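Local atomic coordinates of aminoacyl-tRNA synthetase (Cryptosporidium parvum, PDB entry 5F9Z), a protein that probably joins proline to its cognate tRNA using ATP, as a class II prolyl-tRNA synthetase, and binds the inhibitor halofuginone. Residues Glu11-Gly17 against Asn352-Val356; Ile18-Lys22 against Met285-Lys291; Glu200-Pro206 against Leu408-Lys413; Val439-Glu445 against Ala501-Phe507. Residue numbers count along the deposited sequence, not the author numbering.

Contact 1: residues Glu11-Gly17 against Asn352-Val356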
# COMPACT_ATOMS: atom_id res chain seq x y z
N GLU A 11 -20.47 -22.08 9.07
CA GLU A 11 -20.65 -21.17 7.94
C GLU A 11 -19.32 -20.73 7.34
O GLU A 11 -19.29 -20.34 6.16
CB GLU A 11 -21.45 -19.94 8.37
CG GLU A 11 -22.92 -20.21 8.65
CD GLU A 11 -23.17 -20.80 10.02
OE1 GLU A 11 -22.20 -20.91 10.81
OE2 GLU A 11 -24.33 -21.16 10.32
N ASN A 12 -18.23 -20.77 8.10
CA ASN A 12 -16.92 -20.46 7.54
C ASN A 12 -16.46 -21.54 6.57
O ASN A 12 -15.73 -21.25 5.61
CB ASN A 12 -15.89 -20.29 8.65
CG ASN A 12 -16.14 -19.05 9.49
OD1 ASN A 12 -16.19 -19.12 10.72
ND2 ASN A 12 -16.30 -17.91 8.83
N GLU A 13 -16.88 -22.79 6.79
CA GLU A 13 -16.53 -23.90 5.91
C GLU A 13 -17.42 -23.98 4.67
O GLU A 13 -17.25 -24.91 3.87
CB GLU A 13 -16.58 -25.22 6.68
N SER A 14 -18.36 -23.05 4.50
CA SER A 14 -19.25 -23.06 3.35
C SER A 14 -18.52 -22.54 2.11
O SER A 14 -17.37 -22.10 2.17
CB SER A 14 -20.49 -22.23 3.64
OG SER A 14 -21.28 -22.82 4.65
N LEU A 15 -19.22 -22.58 0.98
CA LEU A 15 -18.71 -21.94 -0.23
C LEU A 15 -18.80 -20.42 -0.13
O LEU A 15 -18.10 -19.72 -0.87
CB LEU A 15 -19.48 -22.42 -1.46
CG LEU A 15 -19.28 -23.90 -1.83
CD1 LEU A 15 -20.14 -24.26 -3.03
CD2 LEU A 15 -17.81 -24.19 -2.11
N LEU A 16 -19.64 -19.90 0.77
CA LEU A 16 -19.65 -18.47 1.05
C LEU A 16 -18.45 -18.02 1.86
O LEU A 16 -18.22 -16.81 1.99
CB LEU A 16 -20.95 -18.09 1.77
CG LEU A 16 -22.20 -18.05 0.89
CD1 LEU A 16 -23.42 -17.70 1.71
CD2 LEU A 16 -22.01 -17.06 -0.25
N GLY A 17 -17.69 -18.96 2.42
CA GLY A 17 -16.41 -18.65 3.03
C GLY A 17 -15.28 -18.80 2.04
O GLY A 17 -15.48 -18.93 0.83
N ASN A 352 -20.39 -15.20 9.27
CA ASN A 352 -19.43 -15.45 8.20
C ASN A 352 -19.43 -14.32 7.17
O ASN A 352 -18.38 -13.96 6.64
CB ASN A 352 -19.73 -16.79 7.53
CG ASN A 352 -18.94 -16.99 6.25
OD1 ASN A 352 -17.76 -17.34 6.28
ND2 ASN A 352 -19.59 -16.76 5.11
N HIS A 353 -20.61 -13.75 6.89
CA HIS A 353 -20.70 -12.71 5.86
C HIS A 353 -19.83 -11.51 6.22
O HIS A 353 -19.06 -11.02 5.39
CB HIS A 353 -22.16 -12.29 5.68
CG HIS A 353 -22.34 -11.16 4.71
ND1 HIS A 353 -22.40 -11.36 3.35
CD2 HIS A 353 -22.46 -9.83 4.90
CE1 HIS A 353 -22.56 -10.20 2.74
NE2 HIS A 353 -22.60 -9.25 3.66
N TRP A 354 -19.95 -11.02 7.45
CA TRP A 354 -19.15 -9.88 7.88
C TRP A 354 -17.74 -10.27 8.31
O TRP A 354 -16.88 -9.39 8.44
CB TRP A 354 -19.86 -9.14 9.01
CG TRP A 354 -21.22 -8.64 8.61
CD1 TRP A 354 -22.42 -9.16 8.97
CD2 TRP A 354 -21.50 -7.51 7.76
NE1 TRP A 354 -23.44 -8.44 8.40
CE2 TRP A 354 -22.90 -7.42 7.66
CE3 TRP A 354 -20.71 -6.58 7.09
CZ2 TRP A 354 -23.53 -6.43 6.90
CZ3 TRP A 354 -21.33 -5.60 6.34
CH2 TRP A 354 -22.73 -5.53 6.25
N GLU A 355 -17.47 -11.56 8.53
CA GLU A 355 -16.10 -12.00 8.76
C GLU A 355 -15.30 -12.04 7.47
O GLU A 355 -14.12 -11.70 7.46
CB GLU A 355 -16.10 -13.38 9.44
CG GLU A 355 -16.30 -13.33 10.94
CD GLU A 355 -16.48 -14.71 11.55
OE1 GLU A 355 -16.38 -14.83 12.79
OE2 GLU A 355 -16.73 -15.67 10.79
N VAL A 356 -15.94 -12.46 6.37
CA VAL A 356 -15.26 -12.43 5.07
C VAL A 356 -14.95 -10.99 4.67
O VAL A 356 -13.88 -10.71 4.11
CB VAL A 356 -16.12 -13.14 4.01
CG1 VAL A 356 -15.52 -12.97 2.62
CG2 VAL A 356 -16.27 -14.61 4.34
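A segment without regular secondary structure can still be held precisely when polar side chains on a helix bond to both its side chains and its backbone. Residues Glu11-Gly17 form two consecutive type I beta turns, one from Glu11 to Ser14 and the next from Ser14 to Gly17, and Asn352 meets both. Its OD1 accepts from Asn12 ND2 at 3.0 Å, while its ND2 reaches Leu16 O at 3.4 Å in a weak but nearly straight hydrogen bond. The amide group of Asn12 is well satisfied: ND2 also donates to Glu355 OE2 at 3.0 Å, and OD1 pairs with Ser9. The other carboxylate oxygen of Glu355 forms a salt bridge with Arg362. Gly17 fits the crowded second turn because a beta carbon there would collide with Asn12 O; its own N donates to Ser14 O at 3.2 Å. Val356 CG2 fills the space beside it, 4.2 Å from Gly17 CA. The contact thus joins the N-terminal loop to the anticodon-binding domain, at the last turn of helix 347-356. Trp354 of that turn packs on strand 304-308, Arg362 belongs to strand 361-365, and Lys36, at the end of helix 26-36, takes up the carbonyls of Leu15 and Gly17.

Contact 2: residues Ile18-Lys22 against Met285-Lys291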
# COMPACT_ATOMS: atom_id res chain seq x y z
N ILE A 18 -14.06 -18.78 2.56
CA ILE A 18 -12.86 -18.93 1.75
C ILE A 18 -12.44 -20.39 1.79
O ILE A 18 -12.18 -20.95 2.86
CB ILE A 18 -11.73 -18.02 2.25
CG1 ILE A 18 -12.22 -16.57 2.35
CG2 ILE A 18 -10.53 -18.10 1.32
CD1 ILE A 18 -12.78 -16.02 1.05
N THR A 19 -12.40 -21.02 0.61
CA THR A 19 -12.08 -22.44 0.51
C THR A 19 -10.61 -22.70 0.24
O THR A 19 -10.11 -23.78 0.59
CB THR A 19 -12.92 -23.09 -0.60
OG1 THR A 19 -12.56 -22.51 -1.86
CG2 THR A 19 -14.40 -22.86 -0.35
N ALA A 20 -9.90 -21.75 -0.35
CA ALA A 20 -8.50 -21.92 -0.67
C ALA A 20 -7.63 -21.51 0.51
O ALA A 20 -7.85 -20.47 1.14
CB ALA A 20 -8.12 -21.10 -1.91
N ASP A 21 -6.63 -22.33 0.79
CA ASP A 21 -5.71 -22.08 1.89
C ASP A 21 -4.74 -20.97 1.53
O ASP A 21 -4.20 -20.93 0.41
CB ASP A 21 -4.97 -23.37 2.23
CG ASP A 21 -4.05 -23.23 3.41
OD1 ASP A 21 -2.86 -22.92 3.19
OD2 ASP A 21 -4.52 -23.45 4.55
N LYS A 22 -4.51 -20.05 2.47
CA LYS A 22 -3.69 -18.87 2.17
C LYS A 22 -2.25 -19.25 1.87
O LYS A 22 -1.61 -18.65 1.00
CB LYS A 22 -3.74 -17.88 3.33
CG LYS A 22 -2.86 -16.65 3.12
CD LYS A 22 -2.88 -15.70 4.32
CE LYS A 22 -2.00 -14.49 4.06
NZ LYS A 22 -2.02 -13.52 5.19
N MET A 285 -3.07 -8.86 1.72
CA MET A 285 -2.24 -10.05 1.82
C MET A 285 -1.59 -10.17 3.19
O MET A 285 -1.32 -11.29 3.65
CB MET A 285 -1.17 -10.04 0.72
CG MET A 285 -1.72 -10.02 -0.69
SD MET A 285 -0.42 -9.88 -1.93
CE MET A 285 -1.36 -10.11 -3.44
N THR A 286 -1.32 -9.04 3.84
CA THR A 286 -0.63 -9.07 5.13
C THR A 286 -1.52 -9.64 6.23
O THR A 286 -1.09 -10.50 7.01
CB THR A 286 -0.15 -7.67 5.49
OG1 THR A 286 0.76 -7.19 4.49
CG2 THR A 286 0.55 -7.68 6.84
N HIS A 287 -2.76 -9.17 6.31
CA HIS A 287 -3.62 -9.46 7.45
C HIS A 287 -4.65 -10.55 7.20
O HIS A 287 -5.09 -11.20 8.15
CB HIS A 287 -4.34 -8.19 7.91
CG HIS A 287 -3.43 -7.05 8.21
ND1 HIS A 287 -2.45 -7.11 9.18
CD2 HIS A 287 -3.34 -5.81 7.67
CE1 HIS A 287 -1.80 -5.96 9.22
NE2 HIS A 287 -2.32 -5.16 8.32
N GLY A 288 -5.06 -10.77 5.94
CA GLY A 288 -6.12 -11.71 5.67
C GLY A 288 -5.77 -13.12 6.10
O GLY A 288 -4.60 -13.53 6.09
N ASP A 289 -6.79 -13.88 6.49
CA ASP A 289 -6.61 -15.26 6.92
C ASP A 289 -7.52 -16.16 6.09
O ASP A 289 -8.02 -15.78 5.02
CB ASP A 289 -6.87 -15.39 8.43
CG ASP A 289 -8.22 -14.84 8.86
OD1 ASP A 289 -9.20 -14.96 8.10
OD2 ASP A 289 -8.31 -14.29 9.98
N ASN A 290 -7.75 -17.38 6.58
CA ASN A 290 -8.57 -18.35 5.87
C ASN A 290 -10.06 -18.07 5.98
O ASN A 290 -10.85 -18.71 5.28
CB ASN A 290 -8.28 -19.76 6.39
CG ASN A 290 -6.99 -20.33 5.82
OD1 ASN A 290 -6.20 -19.61 5.21
ND2 ASN A 290 -6.78 -21.62 6.02
N LYS A 291 -10.47 -17.14 6.85
CA LYS A 291 -11.87 -16.72 6.90
C LYS A 291 -12.17 -15.59 5.94
O LYS A 291 -13.35 -15.33 5.65
CB LYS A 291 -12.24 -16.29 8.32
CG LYS A 291 -12.08 -17.36 9.37
CD LYS A 291 -12.51 -16.85 10.73
CE LYS A 291 -12.33 -17.91 11.79
NZ LYS A 291 -12.85 -17.45 13.10
O HOH W 1 -9.84 -21.04 3.54
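This is a loop-to-helix-end contact in which the N-terminal loop before helix 26-36 lies along the exit from helix 278-287 of the class II synthetase core. The exit is shaped by an Asx turn: Asp289 OD1 accepts from Lys291 N at 2.8 Å and also forms a salt bridge with Arg380. Gly288 is the first residue to abandon helical geometry, and the chain beyond it runs past Ile18, whose CB lies 3.2 Å from Asn290 O. Asn290 reads the loop with both ends of its amide. OD1 accepts from the backbone, Lys22 N, at 3.2 Å, and ND2 donates to Asp21 OD2 at 3.3 Å, although the position of that carboxylate oxygen is less certain. OD1 has a further partner in His3 of the expression tag, while Asp21 OD1 turns back to Thr24 N within its own loop. The general lesson lies in Lys22: a lysine from outside can serve one carbonyl of the helix and one of its exit at once. Fully extended, with all four chi angles near 180°, Lys22 brings its NZ to within 2.8 Å of Met285 O and 2.7 Å of Gly288 O, hydrogen-bonding to both.

Contact 3: residues Glu200-Pro206 against Leu408-Lys413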
# COMPACT_ATOMS: atom_id res chain seq x y z
N GLU A 200 2.17 1.73 7.96
CA GLU A 200 2.30 1.19 9.30
C GLU A 200 1.24 1.74 10.26
O GLU A 200 0.63 0.97 11.02
CB GLU A 200 3.70 1.47 9.85
CG GLU A 200 4.81 0.81 9.04
CD GLU A 200 6.05 0.52 9.87
OE1 GLU A 200 7.06 0.08 9.29
OE2 GLU A 200 6.01 0.73 11.10
N ASP A 201 1.00 3.05 10.24
CA ASP A 201 0.03 3.63 11.18
C ASP A 201 -1.40 3.42 10.71
O ASP A 201 -2.29 3.17 11.53
CB ASP A 201 0.32 5.12 11.38
CG ASP A 201 1.67 5.37 12.02
OD1 ASP A 201 2.06 4.58 12.91
OD2 ASP A 201 2.33 6.35 11.64
N LEU A 202 -1.65 3.52 9.40
CA LEU A 202 -3.00 3.42 8.88
C LEU A 202 -3.34 1.99 8.44
O LEU A 202 -4.39 1.46 8.81
CB LEU A 202 -3.19 4.39 7.71
CG LEU A 202 -4.61 4.57 7.17
CD1 LEU A 202 -5.48 5.31 8.17
CD2 LEU A 202 -4.59 5.29 5.83
N LEU A 203 -2.47 1.37 7.65
CA LEU A 203 -2.72 0.04 7.11
C LEU A 203 -2.14 -1.08 7.97
O LEU A 203 -2.32 -2.25 7.63
CB LEU A 203 -2.15 -0.06 5.69
CG LEU A 203 -2.64 0.99 4.70
CD1 LEU A 203 -1.98 0.79 3.34
CD2 LEU A 203 -4.15 0.96 4.57
N ALA A 204 -1.44 -0.74 9.06
CA ALA A 204 -0.84 -1.73 9.96
C ALA A 204 0.10 -2.68 9.21
O ALA A 204 0.28 -3.83 9.60
CB ALA A 204 -1.91 -2.52 10.72
N THR A 205 0.70 -2.19 8.12
CA THR A 205 1.55 -3.00 7.27
C THR A 205 3.00 -2.58 7.46
O THR A 205 3.34 -1.41 7.21
CB THR A 205 1.14 -2.86 5.81
OG1 THR A 205 -0.25 -3.19 5.67
CG2 THR A 205 1.97 -3.78 4.93
N PRO A 206 3.89 -3.48 7.88
CA PRO A 206 5.29 -3.08 8.09
C PRO A 206 6.02 -2.91 6.77
O PRO A 206 5.84 -3.69 5.82
CB PRO A 206 5.86 -4.25 8.90
CG PRO A 206 5.04 -5.42 8.48
CD PRO A 206 3.65 -4.89 8.21
N LEU A 408 -2.46 -6.07 14.88
CA LEU A 408 -2.20 -6.38 13.48
C LEU A 408 -0.79 -5.97 13.09
O LEU A 408 -0.06 -6.73 12.44
CB LEU A 408 -3.23 -5.70 12.58
CG LEU A 408 -4.65 -6.25 12.58
CD1 LEU A 408 -5.47 -5.55 11.51
CD2 LEU A 408 -4.65 -7.76 12.36
N LEU A 409 -0.39 -4.75 13.46
CA LEU A 409 0.94 -4.27 13.10
C LEU A 409 2.03 -5.07 13.81
O LEU A 409 3.07 -5.38 13.22
CB LEU A 409 1.07 -2.78 13.42
CG LEU A 409 2.44 -2.15 13.13
CD1 LEU A 409 2.81 -2.34 11.67
CD2 LEU A 409 2.44 -0.67 13.50
N PHE A 410 1.81 -5.41 15.09
CA PHE A 410 2.81 -6.16 15.84
C PHE A 410 2.99 -7.57 15.28
O PHE A 410 4.12 -8.04 15.12
CB PHE A 410 2.43 -6.21 17.32
CG PHE A 410 3.50 -6.80 18.20
CD1 PHE A 410 3.52 -8.16 18.47
CD2 PHE A 410 4.48 -5.99 18.76
CE1 PHE A 410 4.50 -8.70 19.28
CE2 PHE A 410 5.46 -6.53 19.57
CZ PHE A 410 5.47 -7.88 19.83
N LYS A 411 1.88 -8.26 14.99
CA LYS A 411 1.98 -9.61 14.45
C LYS A 411 2.55 -9.60 13.04
O LYS A 411 3.33 -10.49 12.67
CB LYS A 411 0.62 -10.30 14.48
CG LYS A 411 0.12 -10.62 15.88
CD LYS A 411 -1.22 -11.34 15.82
CE LYS A 411 -1.11 -12.64 15.04
NZ LYS A 411 -2.42 -13.34 14.94
N ALA A 412 2.16 -8.62 12.23
CA ALA A 412 2.74 -8.50 10.90
C ALA A 412 4.22 -8.15 10.96
O ALA A 412 4.98 -8.52 10.06
CB ALA A 412 1.98 -7.45 10.09
N LYS A 413 4.64 -7.44 12.01
CA LYS A 413 6.04 -7.06 12.13
C LYS A 413 6.92 -8.27 12.43
O LYS A 413 7.97 -8.46 11.80
CB LYS A 413 6.20 -6.00 13.23
CG LYS A 413 7.01 -4.79 12.82
CD LYS A 413 6.22 -3.51 12.98
CE LYS A 413 7.08 -2.29 12.72
NZ LYS A 413 7.84 -2.43 11.44
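Here the end of one helix packs against the flank of another: helix 181-202 of the class II core finishes in a wide pi-type turn, and the chain then leaves helical geometry at Ala204, where phi turns positive. Helix 393-417, which runs on from the anticodon-binding domain, receives that exit. Along it, Leu408 comes first, its CB 3.9 Å from Ala204 CB. Leu409 follows at the closest backbone approach, its CA 4.4 Å from Ala204 CA, consistent with the small side chain of Ala204. At this distance Leu409 CA makes a CA-H...O contact of 3.6 Å with Ala204 O, while its branched end spans the bend: CD2 lies 3.5 Å from Glu200 O and CD1 4.4 Å from Pro206 CD. One helical turn on from Leu408, the methyl of Ala412 packs against the proline ring, its CB 3.6 Å from Pro206 CD. That small methyl also touches Thr286 of helix 278-287, so three parts of the fold converge here. Lys413, a turn beyond Leu409, reaches across with its side chain. Glu200 OE1 already accepts from Val207 N, and the lysine adds a salt bridge whose hydrogen bond is weak. Bent through unusual chi1 and chi2 angles, it sets NZ 3.7 Å from Pro206 CB and 3.4 Å from Glu200 OE1.

Contact 4: residues Val439-Glu445 against Ala501-Phe507. With ZN (zinc ion), chain F.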
# COMPACT_ATOMS: atom_id res chain seq x y z
N VAL A 439 17.08 -11.46 2.04
CA VAL A 439 18.47 -11.56 2.45
C VAL A 439 18.98 -10.16 2.79
O VAL A 439 18.80 -9.22 2.01
CB VAL A 439 19.34 -12.20 1.35
CG1 VAL A 439 20.82 -12.07 1.71
CG2 VAL A 439 18.97 -13.66 1.16
N ILE A 440 19.59 -10.03 3.96
CA ILE A 440 20.29 -8.81 4.36
C ILE A 440 21.78 -9.16 4.41
O ILE A 440 22.21 -9.96 5.26
CB ILE A 440 19.77 -8.26 5.70
CG1 ILE A 440 20.59 -7.04 6.14
CG2 ILE A 440 19.72 -9.34 6.78
CD1 ILE A 440 20.18 -5.76 5.44
N ALA A 441 22.55 -8.60 3.50
CA ALA A 441 23.92 -9.05 3.28
C ALA A 441 24.87 -7.87 3.18
O ALA A 441 24.48 -6.77 2.77
CB ALA A 441 24.01 -9.88 1.99
N PRO A 442 26.14 -8.07 3.55
CA PRO A 442 27.16 -7.03 3.31
C PRO A 442 27.37 -6.85 1.82
O PRO A 442 27.71 -7.81 1.11
CB PRO A 442 28.41 -7.59 4.01
CG PRO A 442 27.92 -8.68 4.90
CD PRO A 442 26.70 -9.24 4.24
N TRP A 443 27.19 -5.63 1.33
CA TRP A 443 27.21 -5.36 -0.10
C TRP A 443 28.08 -4.16 -0.41
O TRP A 443 28.17 -3.21 0.38
CB TRP A 443 25.79 -5.13 -0.63
CG TRP A 443 25.72 -5.17 -2.12
CD1 TRP A 443 26.47 -5.93 -2.96
CD2 TRP A 443 24.85 -4.40 -2.96
NE1 TRP A 443 26.12 -5.69 -4.27
CE2 TRP A 443 25.13 -4.75 -4.29
CE3 TRP A 443 23.86 -3.44 -2.71
CZ2 TRP A 443 24.45 -4.19 -5.37
CZ3 TRP A 443 23.19 -2.88 -3.78
CH2 TRP A 443 23.49 -3.26 -5.09
N CYS A 444 28.73 -4.20 -1.57
CA CYS A 444 29.55 -3.09 -2.05
C CYS A 444 28.75 -2.04 -2.81
O CYS A 444 29.26 -0.94 -3.02
CB CYS A 444 30.67 -3.62 -2.95
SG CYS A 444 30.10 -4.16 -4.58
N GLU A 445 27.52 -2.37 -3.22
CA GLU A 445 26.57 -1.48 -3.88
C GLU A 445 27.00 -1.05 -5.28
O GLU A 445 26.43 -0.10 -5.82
CB GLU A 445 26.29 -0.23 -3.03
CG GLU A 445 25.80 -0.54 -1.63
CD GLU A 445 25.65 0.70 -0.77
OE1 GLU A 445 25.64 1.82 -1.34
OE2 GLU A 445 25.56 0.56 0.46
N ALA A 501 32.64 -4.14 1.72
CA ALA A 501 31.22 -3.85 1.89
C ALA A 501 31.03 -2.45 2.45
O ALA A 501 31.71 -2.06 3.41
CB ALA A 501 30.57 -4.88 2.80
N LYS A 502 30.11 -1.69 1.85
CA LYS A 502 29.81 -0.35 2.35
C LYS A 502 28.82 -0.41 3.50
O LYS A 502 29.07 0.14 4.58
CB LYS A 502 29.28 0.52 1.22
CG LYS A 502 30.34 0.92 0.20
CD LYS A 502 29.75 1.75 -0.93
CE LYS A 502 30.84 2.41 -1.76
NZ LYS A 502 31.85 1.42 -2.24
N LYS A 503 27.68 -1.07 3.30
CA LYS A 503 26.67 -1.24 4.33
C LYS A 503 26.04 -2.61 4.13
O LYS A 503 26.58 -3.48 3.44
CB LYS A 503 25.63 -0.10 4.26
CG LYS A 503 26.12 1.24 4.77
CD LYS A 503 25.07 2.33 4.56
CE LYS A 503 24.80 2.56 3.08
NZ LYS A 503 26.04 2.95 2.34
N PHE A 504 24.88 -2.82 4.74
CA PHE A 504 24.07 -4.01 4.51
C PHE A 504 22.87 -3.62 3.66
O PHE A 504 22.25 -2.58 3.88
CB PHE A 504 23.60 -4.63 5.83
CG PHE A 504 24.69 -5.36 6.57
CD1 PHE A 504 25.65 -4.65 7.27
CD2 PHE A 504 24.73 -6.74 6.59
CE1 PHE A 504 26.65 -5.31 7.97
CE2 PHE A 504 25.72 -7.41 7.29
CZ PHE A 504 26.68 -6.69 7.97
N THR A 505 22.54 -4.47 2.68
CA THR A 505 21.47 -4.20 1.73
C THR A 505 20.47 -5.34 1.75
O THR A 505 20.84 -6.51 1.82
CB THR A 505 22.03 -4.00 0.31
OG1 THR A 505 22.86 -2.83 0.29
CG2 THR A 505 20.91 -3.83 -0.70
N LEU A 506 19.18 -4.99 1.69
CA LEU A 506 18.11 -5.98 1.67
C LEU A 506 17.93 -6.51 0.25
O LEU A 506 17.65 -5.74 -0.67
CB LEU A 506 16.82 -5.35 2.19
CG LEU A 506 15.67 -6.29 2.56
CD1 LEU A 506 16.10 -7.22 3.69
CD2 LEU A 506 14.44 -5.50 2.95
N PHE A 507 18.08 -7.82 0.09
CA PHE A 507 17.94 -8.48 -1.20
C PHE A 507 16.74 -9.41 -1.20
O PHE A 507 16.22 -9.79 -0.14
CB PHE A 507 19.20 -9.27 -1.56
CG PHE A 507 20.37 -8.42 -1.95
CD1 PHE A 507 21.26 -7.95 -1.00
CD2 PHE A 507 20.59 -8.09 -3.28
CE1 PHE A 507 22.34 -7.17 -1.36
CE2 PHE A 507 21.66 -7.31 -3.65
CZ PHE A 507 22.54 -6.85 -2.69
ZN ZN F . 29.99 -6.47 -4.49
O HOH W 2 25.06 -1.91 1.31
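Side chains of an antiparallel strand pair alternate between two faces, and in this C-terminal domain of the synthetase each face interlocks differently. On one face the small Ala441 leaves a hollow between Val439 and Trp443, into which Phe507 leans from the partner strand. Its edge meets the face of the indole in a T-shaped stack, with Phe507 CZ 3.4 Å from Trp443 CD2 and planes at 78°. The rim of the indole in turn abuts Thr505, CE3 to OG1 3.2 Å. On the other face Pro442 sits against the Phe504 ring, CG to CE2 3.5 Å, and Ile440 CD1 fills the space beside Phe504 CB at 3.6 Å. Backbone hydrogen bonds join Val439 with Phe507 and Ala441 with Thr505 in both directions. At the far end Trp443 takes its acceptor from Lys503 but its donor from Lys502, just before Cys444 binds zinc (SG 2.3 Å) with Cys449, Cys494 and Cys497. A salt bridge, Glu445 OE2 to Lys503 NZ at 3.1 Å, closes this end. Strand 438-443 lies between 420-422 and 503-508, with 475-480 beyond; helix 447-458 packs over Trp443 and Phe507.

Seen together, the four contacts show how one chain ties several domains into a single body. Contacts 1 and 2 follow directly along the N-terminal loop, and their centres are 12 Å apart; contact 2 falls within the chain span of contact 1. Contact 3 crosses both spans and lies about 17 Å from contact 2, centre to centre, to which it is joined by a probable hydrogen bond between His287 NE2 and Leu203 O (3.0 Å). This series links the N-terminal loop, anticodon-binding domain, class II core and helix 393-417. That helix leads toward the zinc-bearing C-terminal domain, where contact 4 comes last, its centre about 45 Å from that of contact 1.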